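Local coordinates for LPXTG cell wall surface protein (Streptococcus gordonii, PDB 4IGB), which probably mediates adhesion of the bacterium to collagen and oral keratinocytes, this chain being the N-terminal part of a cell-wall-anchored adhesin, at residues L190-P196 with L260-S266; R293-V298 with A422-S428; A315-V319 with S385-I389; S331-Q337 with T412-D418. One frame throughout, in Å; residues are numbered along the deposited sequence.

In the fold
The four contacts illustrate how a two-domain beta-sandwich adhesin joins strands far apart in sequence. Interaction 1 belongs to the N1 domain; interactions 2, 3 and 4 belong to the N2 domain and feed one mixed sheet system, their centres 11 to 13 Å apart. Interaction 3 meets interaction 4 in the sandwich interior, where Phe317 and Ile389 pack on Met335, while interaction 2 borders both: Val295 pairs with Thr316, and Ala422 and Ser424 pair with Leu415 and Val413. The domains meet where Arg263 of interaction 1 forms a salt bridge with Asp418 of interaction 4 (NH1 to OD2, 3.1 Å; contact centres about 19 Å apart). The sodium ion is about 13 Å from the Pro196 side chain.

Interaction 1: residues L190-P196 with L260-S266; sequences LKLVMKP and LALRSNS. With SO4 (sulfate ion), chain J.
Lys191, Leu262 and Leu260 define this antiparallel pairing of two extended segments, whose end-to-end directions differ by 153°. At one end, Lys191 (chi1 and chi2 both m, then t, t) runs across to the partner backbone, where its NZ donates to Asn265 O at 2.9 Å. Beside it, Leu192 N reaches Ser266 O at 3.0 Å and Ser264 N reaches Leu192 O at 2.9 Å; Ser264 OG, also hydrogen-bonded to Ser268 O, accepts from Ser266 N (2.8 Å) in an ST turn. Leu262 marks the middle: it faces Met194 as a hydrogen-bonded pair (Met194 N to Leu262 O 3.0 Å, Leu262 N to Met194 O 2.9 Å), with Val193 opposite Arg263 as the adjoining non-hydrogen-bonded pair. Strand 193-194 ends the row of a mixed N1 sheet, next to 261-264; Val193 also bonds through its backbone to Tyr286. Lys195 NZ, bonded to Asn255, makes a weak 3.5 Å hydrogen bond to sulfate O1. Leu260, chi1 p, closes the far end: its N bonds to Pro196 O at 3.0 Å, and its CD2 packs 3.8 Å from Pro196 CG.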
# COMPACT_ATOMS: atom_id res chain seq x y z
N LEU B 190 -8.31 -2.28 2.41
CA LEU B 190 -6.89 -2.02 2.60
C LEU B 190 -6.44 -0.77 1.85
O LEU B 190 -6.87 -0.52 0.73
CB LEU B 190 -6.05 -3.21 2.13
CG LEU B 190 -6.40 -4.56 2.77
CD1 LEU B 190 -5.57 -5.67 2.17
CD2 LEU B 190 -6.24 -4.49 4.30
N LYS B 191 -5.55 -0.01 2.48
CA LYS B 191 -5.01 1.20 1.85
C LYS B 191 -3.57 0.96 1.43
O LYS B 191 -2.66 0.85 2.26
CB LYS B 191 -5.13 2.40 2.80
CG LYS B 191 -6.58 2.70 3.21
CD LYS B 191 -7.49 2.97 2.01
CE LYS B 191 -8.95 2.95 2.46
NZ LYS B 191 -9.91 2.97 1.31
N LEU B 192 -3.37 0.89 0.12
CA LEU B 192 -2.07 0.53 -0.40
C LEU B 192 -1.02 1.52 0.05
O LEU B 192 -1.21 2.71 -0.06
CB LEU B 192 -2.09 0.50 -1.92
CG LEU B 192 -0.72 0.24 -2.53
CD1 LEU B 192 -0.21 -1.15 -2.14
CD2 LEU B 192 -0.77 0.41 -4.06
N VAL B 193 0.11 1.01 0.54
CA VAL B 193 1.24 1.87 0.85
C VAL B 193 2.43 1.56 -0.05
O VAL B 193 2.72 0.40 -0.36
CB VAL B 193 1.66 1.74 2.33
CG1 VAL B 193 3.00 2.44 2.59
CG2 VAL B 193 0.57 2.30 3.22
N MET B 194 3.08 2.62 -0.51
CA MET B 194 4.32 2.47 -1.25
C MET B 194 5.43 3.26 -0.56
O MET B 194 5.17 4.29 0.07
CB MET B 194 4.16 2.93 -2.69
CG MET B 194 3.33 1.96 -3.55
SD MET B 194 3.45 2.28 -5.33
CE MET B 194 5.10 1.65 -5.67
N LYS B 195 6.65 2.77 -0.66
CA LYS B 195 7.78 3.44 -0.02
C LYS B 195 8.99 3.49 -0.95
O LYS B 195 9.89 2.67 -0.84
CB LYS B 195 8.13 2.74 1.29
CG LYS B 195 9.29 3.39 2.06
CD LYS B 195 9.57 2.65 3.36
CE LYS B 195 10.04 1.24 3.12
NZ LYS B 195 11.29 1.21 2.35
N PRO B 196 9.00 4.45 -1.88
CA PRO B 196 10.15 4.56 -2.78
C PRO B 196 11.39 4.88 -1.95
O PRO B 196 11.29 5.68 -1.02
CB PRO B 196 9.82 5.78 -3.64
CG PRO B 196 8.41 6.14 -3.34
CD PRO B 196 8.08 5.59 -2.00
N LEU B 260 10.53 8.05 0.72
CA LEU B 260 9.34 8.58 1.37
C LEU B 260 8.29 7.49 1.44
O LEU B 260 8.45 6.43 0.85
CB LEU B 260 8.80 9.78 0.60
CG LEU B 260 8.28 9.53 -0.82
CD1 LEU B 260 7.24 10.57 -1.21
CD2 LEU B 260 9.41 9.51 -1.83
N ALA B 261 7.20 7.77 2.16
CA ALA B 261 6.12 6.81 2.32
C ALA B 261 4.79 7.45 1.95
O ALA B 261 4.51 8.59 2.33
CB ALA B 261 6.07 6.26 3.74
N LEU B 262 3.97 6.69 1.24
CA LEU B 262 2.69 7.16 0.70
C LEU B 262 1.59 6.15 1.01
O LEU B 262 1.70 4.97 0.66
CB LEU B 262 2.80 7.34 -0.81
CG LEU B 262 3.88 8.29 -1.35
CD1 LEU B 262 4.59 7.70 -2.54
CD2 LEU B 262 3.26 9.63 -1.75
N ARG B 263 0.55 6.63 1.68
CA ARG B 263 -0.65 5.83 1.94
C ARG B 263 -1.76 6.30 1.01
O ARG B 263 -2.16 7.46 1.05
CB ARG B 263 -1.09 5.96 3.39
CG ARG B 263 -2.48 5.34 3.67
CD ARG B 263 -3.16 6.01 4.84
NE ARG B 263 -2.48 5.77 6.12
CZ ARG B 263 -2.72 6.50 7.21
NH1 ARG B 263 -3.59 7.51 7.15
NH2 ARG B 263 -2.09 6.23 8.35
N SER B 264 -2.21 5.41 0.13
CA SER B 264 -3.28 5.74 -0.83
C SER B 264 -4.63 6.00 -0.17
O SER B 264 -4.88 5.59 0.96
CB SER B 264 -3.42 4.63 -1.88
OG SER B 264 -4.51 4.90 -2.76
N ASN B 265 -5.51 6.69 -0.88
CA ASN B 265 -6.92 6.73 -0.52
C ASN B 265 -7.62 5.39 -0.74
O ASN B 265 -8.72 5.17 -0.22
CB ASN B 265 -7.66 7.80 -1.36
CG ASN B 265 -7.36 9.20 -0.91
OD1 ASN B 265 -7.05 9.42 0.26
ND2 ASN B 265 -7.46 10.17 -1.82
N SER B 266 -7.01 4.51 -1.53
CA SER B 266 -7.69 3.27 -1.93
C SER B 266 -6.76 2.07 -1.86
O SER B 266 -5.66 2.15 -1.29
CB SER B 266 -8.26 3.38 -3.35
OG SER B 266 -7.21 3.45 -4.31
S SO4 J . 11.63 -2.73 3.59
O1 SO4 J . 12.48 -1.62 4.00
O2 SO4 J . 11.16 -2.49 2.23
O3 SO4 J . 10.50 -2.83 4.50
O4 SO4 J . 12.40 -3.97 3.59

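Interaction 2: residues R293-V298 with A422-S428; sequences RPVLEV and APSNQVS
Strand neighbours can be joined by side chains as well as by backbone, and the N2 beta-sandwich offers an example. Segments 293-298 and 422-428 run in nearly the same direction, 23° apart end to end, with CA atoms 4.4 Å apart at Pro294 and Ser424 but 6.6 Å apart at Glu297 and Val427. The second segment leads from strand 420-423 into strand 427-432, which lies parallel to strand 295-304.

Hydrogen bonds come from two side chains. Asn425, chi1 p and chi2 -68°, turns its amide to the backbone of Leu296: OD1 accepts from Leu296 N at 2.8 Å, and ND2 donates to Leu296 O at 3.0 Å. At the start of its segment, Arg293 (m, t, p) sends NE to Pro423 O at 3.2 Å and NH1, weakly, to Ser424 O at 3.2 Å, both carbonyls lying at the guanidinium edge. Within the segment 422-428, Ser424 OG donates to Asn425 O at 2.6 Å.

Apolar contacts accompany both. Leu296 CD2 lies 3.6 Å from Val427 CG2, which also touches Val298 CB at 3.8 Å, while Pro294 CD packs 3.9 Å from Ala422 CB.

Because the Asn425 amide supplies both an acceptor and a donor, it satisfies the Leu296 peptide groups much as a neighbouring strand's backbone would.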
# COMPACT_ATOMS: atom_id res chain seq x y z
N ARG B 293 -6.18 -7.57 15.36
CA ARG B 293 -7.47 -7.00 14.97
C ARG B 293 -8.30 -6.82 16.23
O ARG B 293 -7.99 -7.38 17.28
CB ARG B 293 -8.20 -7.95 14.01
CG ARG B 293 -7.48 -8.16 12.70
CD ARG B 293 -7.97 -9.44 12.00
NE ARG B 293 -9.43 -9.51 11.93
CZ ARG B 293 -10.10 -10.56 11.45
NH1 ARG B 293 -11.43 -10.55 11.40
NH2 ARG B 293 -9.44 -11.62 11.00
N PRO B 294 -9.38 -6.03 16.13
CA PRO B 294 -10.27 -5.92 17.28
C PRO B 294 -10.81 -7.29 17.69
O PRO B 294 -11.09 -8.14 16.83
CB PRO B 294 -11.39 -5.01 16.78
CG PRO B 294 -10.68 -4.12 15.79
CD PRO B 294 -9.71 -5.04 15.08
N VAL B 295 -10.94 -7.49 18.99
CA VAL B 295 -11.48 -8.72 19.55
C VAL B 295 -12.91 -8.48 20.05
O VAL B 295 -13.16 -7.63 20.90
CB VAL B 295 -10.61 -9.24 20.72
CG1 VAL B 295 -11.22 -10.49 21.31
CG2 VAL B 295 -9.19 -9.50 20.24
N LEU B 296 -13.84 -9.25 19.49
CA LEU B 296 -15.25 -9.07 19.82
C LEU B 296 -15.75 -10.29 20.55
O LEU B 296 -15.47 -11.42 20.16
CB LEU B 296 -16.07 -8.85 18.55
CG LEU B 296 -17.58 -8.66 18.76
CD1 LEU B 296 -17.83 -7.36 19.53
CD2 LEU B 296 -18.30 -8.65 17.42
N GLU B 297 -16.51 -10.05 21.62
CA GLU B 297 -17.08 -11.12 22.42
C GLU B 297 -18.55 -10.82 22.65
O GLU B 297 -18.95 -9.66 22.70
CB GLU B 297 -16.35 -11.23 23.76
CG GLU B 297 -14.83 -11.24 23.64
CD GLU B 297 -14.13 -11.14 24.99
OE1 GLU B 297 -13.47 -10.11 25.26
OE2 GLU B 297 -14.22 -12.10 25.79
N VAL B 298 -19.36 -11.86 22.80
CA VAL B 298 -20.78 -11.69 23.05
C VAL B 298 -21.20 -12.53 24.25
O VAL B 298 -20.73 -13.65 24.43
CB VAL B 298 -21.63 -12.09 21.82
CG1 VAL B 298 -21.46 -13.58 21.51
CG2 VAL B 298 -23.09 -11.75 22.06
N ALA B 422 -10.18 -1.97 10.21
CA ALA B 422 -9.91 -3.31 10.69
C ALA B 422 -11.17 -3.89 11.34
O ALA B 422 -11.54 -3.49 12.44
CB ALA B 422 -8.77 -3.31 11.68
N PRO B 423 -11.80 -4.85 10.68
CA PRO B 423 -12.97 -5.48 11.31
C PRO B 423 -12.56 -6.47 12.37
O PRO B 423 -11.52 -7.09 12.27
CB PRO B 423 -13.65 -6.22 10.15
CG PRO B 423 -12.69 -6.12 8.96
CD PRO B 423 -11.40 -5.55 9.45
N SER B 424 -13.41 -6.63 13.38
CA SER B 424 -13.21 -7.63 14.42
C SER B 424 -13.53 -9.01 13.86
O SER B 424 -13.96 -9.15 12.72
CB SER B 424 -14.16 -7.35 15.58
OG SER B 424 -15.49 -7.68 15.20
N ASN B 425 -13.32 -10.04 14.68
CA ASN B 425 -13.89 -11.34 14.38
C ASN B 425 -15.40 -11.18 14.46
O ASN B 425 -15.90 -10.29 15.15
CB ASN B 425 -13.45 -12.35 15.43
CG ASN B 425 -13.77 -11.88 16.83
OD1 ASN B 425 -13.18 -10.91 17.32
ND2 ASN B 425 -14.71 -12.55 17.49
N GLN B 426 -16.12 -12.05 13.76
CA GLN B 426 -17.57 -12.10 13.87
C GLN B 426 -18.01 -13.01 15.02
O GLN B 426 -17.40 -14.05 15.26
CB GLN B 426 -18.19 -12.58 12.55
CG GLN B 426 -19.72 -12.56 12.57
CD GLN B 426 -20.31 -13.20 11.33
OE1 GLN B 426 -20.81 -12.51 10.45
NE2 GLN B 426 -20.26 -14.52 11.27
N VAL B 427 -19.06 -12.62 15.74
CA VAL B 427 -19.58 -13.47 16.81
C VAL B 427 -21.02 -13.83 16.54
O VAL B 427 -21.67 -13.23 15.69
CB VAL B 427 -19.50 -12.81 18.21
CG1 VAL B 427 -18.04 -12.56 18.62
CG2 VAL B 427 -20.34 -11.53 18.27
N SER B 428 -21.52 -14.80 17.29
CA SER B 428 -22.86 -15.30 17.04
C SER B 428 -23.62 -15.60 18.32
O SER B 428 -23.09 -16.20 19.25
CB SER B 428 -22.80 -16.56 16.18
OG SER B 428 -23.10 -16.27 14.83

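Interaction 3: residues A315-V319 with S385-I389; sequences ATFKV and SSSDI
An antiparallel beta bridge at the mouth of a strand pair in the N2 beta-sandwich shows how side chains and water take over where regular pairing stops. Strand 310-317 meets the start of strand 389-397 through Phe317 and Ile389, a hydrogen-bonded pair with CA atoms 5.0 Å apart: Phe317 N donates to Ile389 O at 2.7 Å, and Ile389 N to Phe317 O at 2.9 Å. Beyond it, residues 385-388 form a loop following helix 378-382.

Both bridge residues project to the same face of the sheet. Phe317, chi1 m with chi2 near -92°, directs its ring into the sandwich interior, toward Met335, Val413 and Leu415. Ile389 (m, t) touches it, CB to CB 4.5 Å, and also packs on Met335. Val319, chi1 t, points back at the partner segment and places CG2 4.1 Å from Ile389 CD1 and 3.9 Å from Ser387 O.

The Asp388 carboxylate, with chi1 m and chi2 close to 0°, lies beside the neighbouring backbone, OD1 being 3.4 Å from Lys318 CA; its OD2 comes within 3.3 Å of Thr316 CG2, the Thr having chi1 m. Two waters fill the widening gap. One donates to Val319 O at 2.6 Å and to Ser386 O at 2.8 Å. The other accepts from Val319 N at 2.9 Å while donating to Ser386 O at 2.8 Å and Asp388 OD1 at 2.7 Å.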
# COMPACT_ATOMS: atom_id res chain seq x y z
N ALA B 315 -16.02 -5.29 22.98
CA ALA B 315 -15.03 -5.15 21.92
C ALA B 315 -13.75 -4.52 22.44
O ALA B 315 -13.77 -3.47 23.08
CB ALA B 315 -15.60 -4.32 20.78
N THR B 316 -12.64 -5.18 22.15
CA THR B 316 -11.34 -4.70 22.58
C THR B 316 -10.53 -4.25 21.38
O THR B 316 -10.24 -5.03 20.48
CB THR B 316 -10.60 -5.80 23.30
OG1 THR B 316 -11.40 -6.24 24.40
CG2 THR B 316 -9.23 -5.31 23.78
N PHE B 317 -10.15 -2.97 21.37
CA PHE B 317 -9.47 -2.42 20.20
C PHE B 317 -8.01 -2.14 20.51
O PHE B 317 -7.70 -1.33 21.38
CB PHE B 317 -10.16 -1.13 19.74
CG PHE B 317 -11.62 -1.31 19.40
CD1 PHE B 317 -12.01 -1.60 18.11
CD2 PHE B 317 -12.59 -1.21 20.38
CE1 PHE B 317 -13.36 -1.80 17.79
CE2 PHE B 317 -13.94 -1.39 20.07
CZ PHE B 317 -14.32 -1.69 18.77
N LYS B 318 -7.11 -2.80 19.79
CA LYS B 318 -5.69 -2.47 19.92
C LYS B 318 -5.39 -1.25 19.06
O LYS B 318 -5.80 -1.18 17.90
CB LYS B 318 -4.80 -3.65 19.53
CG LYS B 318 -3.28 -3.39 19.61
CD LYS B 318 -2.81 -2.51 18.45
CE LYS B 318 -1.59 -3.07 17.72
NZ LYS B 318 -0.45 -3.50 18.57
N VAL B 319 -4.68 -0.29 19.64
CA VAL B 319 -4.34 0.94 18.96
C VAL B 319 -2.97 0.87 18.29
O VAL B 319 -1.96 0.62 18.95
CB VAL B 319 -4.37 2.12 19.96
CG1 VAL B 319 -3.98 3.41 19.27
CG2 VAL B 319 -5.75 2.24 20.62
N SER B 385 -2.53 7.95 24.27
CA SER B 385 -2.71 6.75 25.09
C SER B 385 -2.51 5.52 24.22
O SER B 385 -3.08 5.43 23.13
CB SER B 385 -4.10 6.71 25.70
OG SER B 385 -4.31 7.79 26.59
N SER B 386 -1.72 4.57 24.69
CA SER B 386 -1.36 3.42 23.87
C SER B 386 -2.19 2.18 24.19
O SER B 386 -2.19 1.22 23.42
CB SER B 386 0.11 3.09 24.07
OG SER B 386 0.34 2.67 25.41
N SER B 387 -2.86 2.18 25.34
CA SER B 387 -3.55 0.97 25.79
C SER B 387 -4.82 0.69 24.99
O SER B 387 -5.41 1.60 24.41
CB SER B 387 -3.86 1.04 27.28
OG SER B 387 -2.66 1.17 28.03
N ASP B 388 -5.20 -0.58 24.95
CA ASP B 388 -6.41 -1.01 24.26
C ASP B 388 -7.60 -0.17 24.70
O ASP B 388 -7.70 0.24 25.85
CB ASP B 388 -6.72 -2.47 24.60
CG ASP B 388 -5.78 -3.45 23.91
OD1 ASP B 388 -4.85 -3.03 23.18
OD2 ASP B 388 -5.98 -4.66 24.12
N ILE B 389 -8.53 0.05 23.78
CA ILE B 389 -9.78 0.70 24.12
C ILE B 389 -10.84 -0.39 24.14
O ILE B 389 -10.89 -1.19 23.23
CB ILE B 389 -10.15 1.78 23.11
CG1 ILE B 389 -9.03 2.84 23.08
CG2 ILE B 389 -11.53 2.36 23.40
CD1 ILE B 389 -9.22 3.92 22.04
O HOH W 1 -0.68 1.52 21.03
O HOH W 2 -3.55 -0.90 22.26

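Interaction 4: residues S331-Q337 with T412-D418; sequences SSIEMVQ and TVTLHVD
Strands 333-337 and 413-417 run antiparallel in the N2 beta-sandwich, their axes 4.7 Å apart at closest approach and their directions 162° apart. Glu334 with His416 and Val336 with Thr414 are hydrogen-bonded pairs: Glu334 N to His416 O is 2.9 Å, His416 N to Glu334 O 2.7 Å, Val336 N to Thr414 O 2.9 Å and Thr414 N to Val336 O 3.1 Å. Ile333 faces Val417, and Met335 faces Leu415, as non-hydrogen-bonded pairs.

These four residues share the buried face. Leu415 (t, p) brings CD1 within 3.7 Å of Ile333 CG2 and 4.0 Å of Met335 CG, and Phe317 packs over Met335 and Leu415. On the other, partly exposed face, Val336 CG2 lies 3.5 Å from His416 CD2.

Past the strand, Asp418 adopts positive phi (44°), its N donating to Ser332 O at 2.9 Å. The carboxylate divides its roles: OD2 forms a salt bridge with Arg263 of the N1 domain, and OD1 accepts from Ser331 N at 2.6 Å.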
# COMPACT_ATOMS: atom_id res chain seq x y z
N SER B 331 -5.54 11.24 12.78
CA SER B 331 -6.39 12.40 12.95
C SER B 331 -7.75 12.00 13.51
O SER B 331 -8.46 12.81 14.09
CB SER B 331 -6.56 13.11 11.60
OG SER B 331 -5.30 13.49 11.10
N SER B 332 -8.12 10.74 13.32
CA SER B 332 -9.37 10.25 13.88
C SER B 332 -9.29 8.77 14.21
O SER B 332 -8.60 8.00 13.53
CB SER B 332 -10.52 10.48 12.89
OG SER B 332 -10.36 9.63 11.79
N ILE B 333 -9.99 8.38 15.27
CA ILE B 333 -10.19 6.98 15.57
C ILE B 333 -11.66 6.79 15.91
O ILE B 333 -12.20 7.51 16.73
CB ILE B 333 -9.34 6.52 16.76
CG1 ILE B 333 -7.84 6.62 16.42
CG2 ILE B 333 -9.71 5.10 17.15
CD1 ILE B 333 -6.92 6.32 17.66
N GLU B 334 -12.28 5.81 15.27
CA GLU B 334 -13.69 5.54 15.49
C GLU B 334 -13.91 4.04 15.48
O GLU B 334 -13.14 3.28 14.90
CB GLU B 334 -14.54 6.21 14.41
CG GLU B 334 -14.20 7.67 14.19
CD GLU B 334 -15.08 8.35 13.13
OE1 GLU B 334 -15.92 7.66 12.51
OE2 GLU B 334 -14.91 9.57 12.92
N MET B 335 -14.97 3.61 16.16
CA MET B 335 -15.38 2.23 16.16
C MET B 335 -16.84 2.24 15.74
O MET B 335 -17.65 2.97 16.32
CB MET B 335 -15.24 1.61 17.55
CG MET B 335 -13.83 1.67 18.11
SD MET B 335 -13.36 3.34 18.58
CE MET B 335 -11.94 2.97 19.64
N VAL B 336 -17.16 1.43 14.74
CA VAL B 336 -18.48 1.40 14.14
C VAL B 336 -19.13 0.07 14.45
O VAL B 336 -18.62 -0.97 14.06
CB VAL B 336 -18.42 1.53 12.60
CG1 VAL B 336 -19.81 1.39 12.00
CG2 VAL B 336 -17.79 2.84 12.18
N GLN B 337 -20.25 0.12 15.17
CA GLN B 337 -21.07 -1.06 15.41
C GLN B 337 -22.31 -1.00 14.53
O GLN B 337 -22.79 0.08 14.17
CB GLN B 337 -21.53 -1.11 16.87
CG GLN B 337 -20.89 -2.17 17.72
CD GLN B 337 -21.27 -3.61 17.34
OE1 GLN B 337 -21.84 -3.86 16.27
NE2 GLN B 337 -20.94 -4.55 18.22
N THR B 412 -20.38 -7.84 14.10
CA THR B 412 -19.00 -7.52 13.76
C THR B 412 -18.81 -6.04 14.06
O THR B 412 -19.71 -5.23 13.83
CB THR B 412 -18.71 -7.82 12.26
OG1 THR B 412 -18.71 -9.23 12.05
CG2 THR B 412 -17.34 -7.26 11.82
N VAL B 413 -17.65 -5.67 14.60
CA VAL B 413 -17.40 -4.26 14.82
C VAL B 413 -16.17 -3.90 14.04
O VAL B 413 -15.34 -4.76 13.76
CB VAL B 413 -17.29 -3.90 16.33
CG1 VAL B 413 -15.96 -4.42 16.94
CG2 VAL B 413 -17.41 -2.42 16.50
N THR B 414 -16.06 -2.63 13.64
CA THR B 414 -14.95 -2.18 12.80
C THR B 414 -14.22 -0.97 13.35
O THR B 414 -14.83 0.06 13.64
CB THR B 414 -15.44 -1.85 11.37
OG1 THR B 414 -16.04 -3.01 10.81
CG2 THR B 414 -14.28 -1.41 10.48
N LEU B 415 -12.91 -1.09 13.48
CA LEU B 415 -12.09 0.02 13.93
C LEU B 415 -11.66 0.83 12.73
O LEU B 415 -11.24 0.27 11.71
CB LEU B 415 -10.86 -0.48 14.68
CG LEU B 415 -9.81 0.55 15.12
CD1 LEU B 415 -10.39 1.58 16.09
CD2 LEU B 415 -8.62 -0.18 15.75
N HIS B 416 -11.79 2.14 12.84
CA HIS B 416 -11.23 3.05 11.87
C HIS B 416 -10.16 3.90 12.52
O HIS B 416 -10.33 4.39 13.64
CB HIS B 416 -12.32 3.93 11.28
CG HIS B 416 -13.39 3.16 10.59
ND1 HIS B 416 -13.39 2.94 9.23
CD2 HIS B 416 -14.49 2.52 11.07
CE1 HIS B 416 -14.44 2.21 8.90
NE2 HIS B 416 -15.13 1.95 9.99
N VAL B 417 -9.06 4.07 11.80
CA VAL B 417 -7.95 4.93 12.19
C VAL B 417 -7.60 5.67 10.90
O VAL B 417 -7.23 5.04 9.93
CB VAL B 417 -6.73 4.08 12.64
CG1 VAL B 417 -5.51 4.96 12.90
CG2 VAL B 417 -7.08 3.25 13.88
N ASP B 418 -7.78 7.00 10.89
CA ASP B 418 -7.84 7.75 9.63
C ASP B 418 -8.72 7.00 8.62
O ASP B 418 -9.86 6.68 8.95
CB ASP B 418 -6.45 8.03 9.06
CG ASP B 418 -5.63 8.95 9.94
OD1 ASP B 418 -6.21 9.55 10.87
OD2 ASP B 418 -4.42 9.10 9.69
O HOH W 3 -3.47 11.72 10.47
O HOH W 4 -11.28 7.15 11.18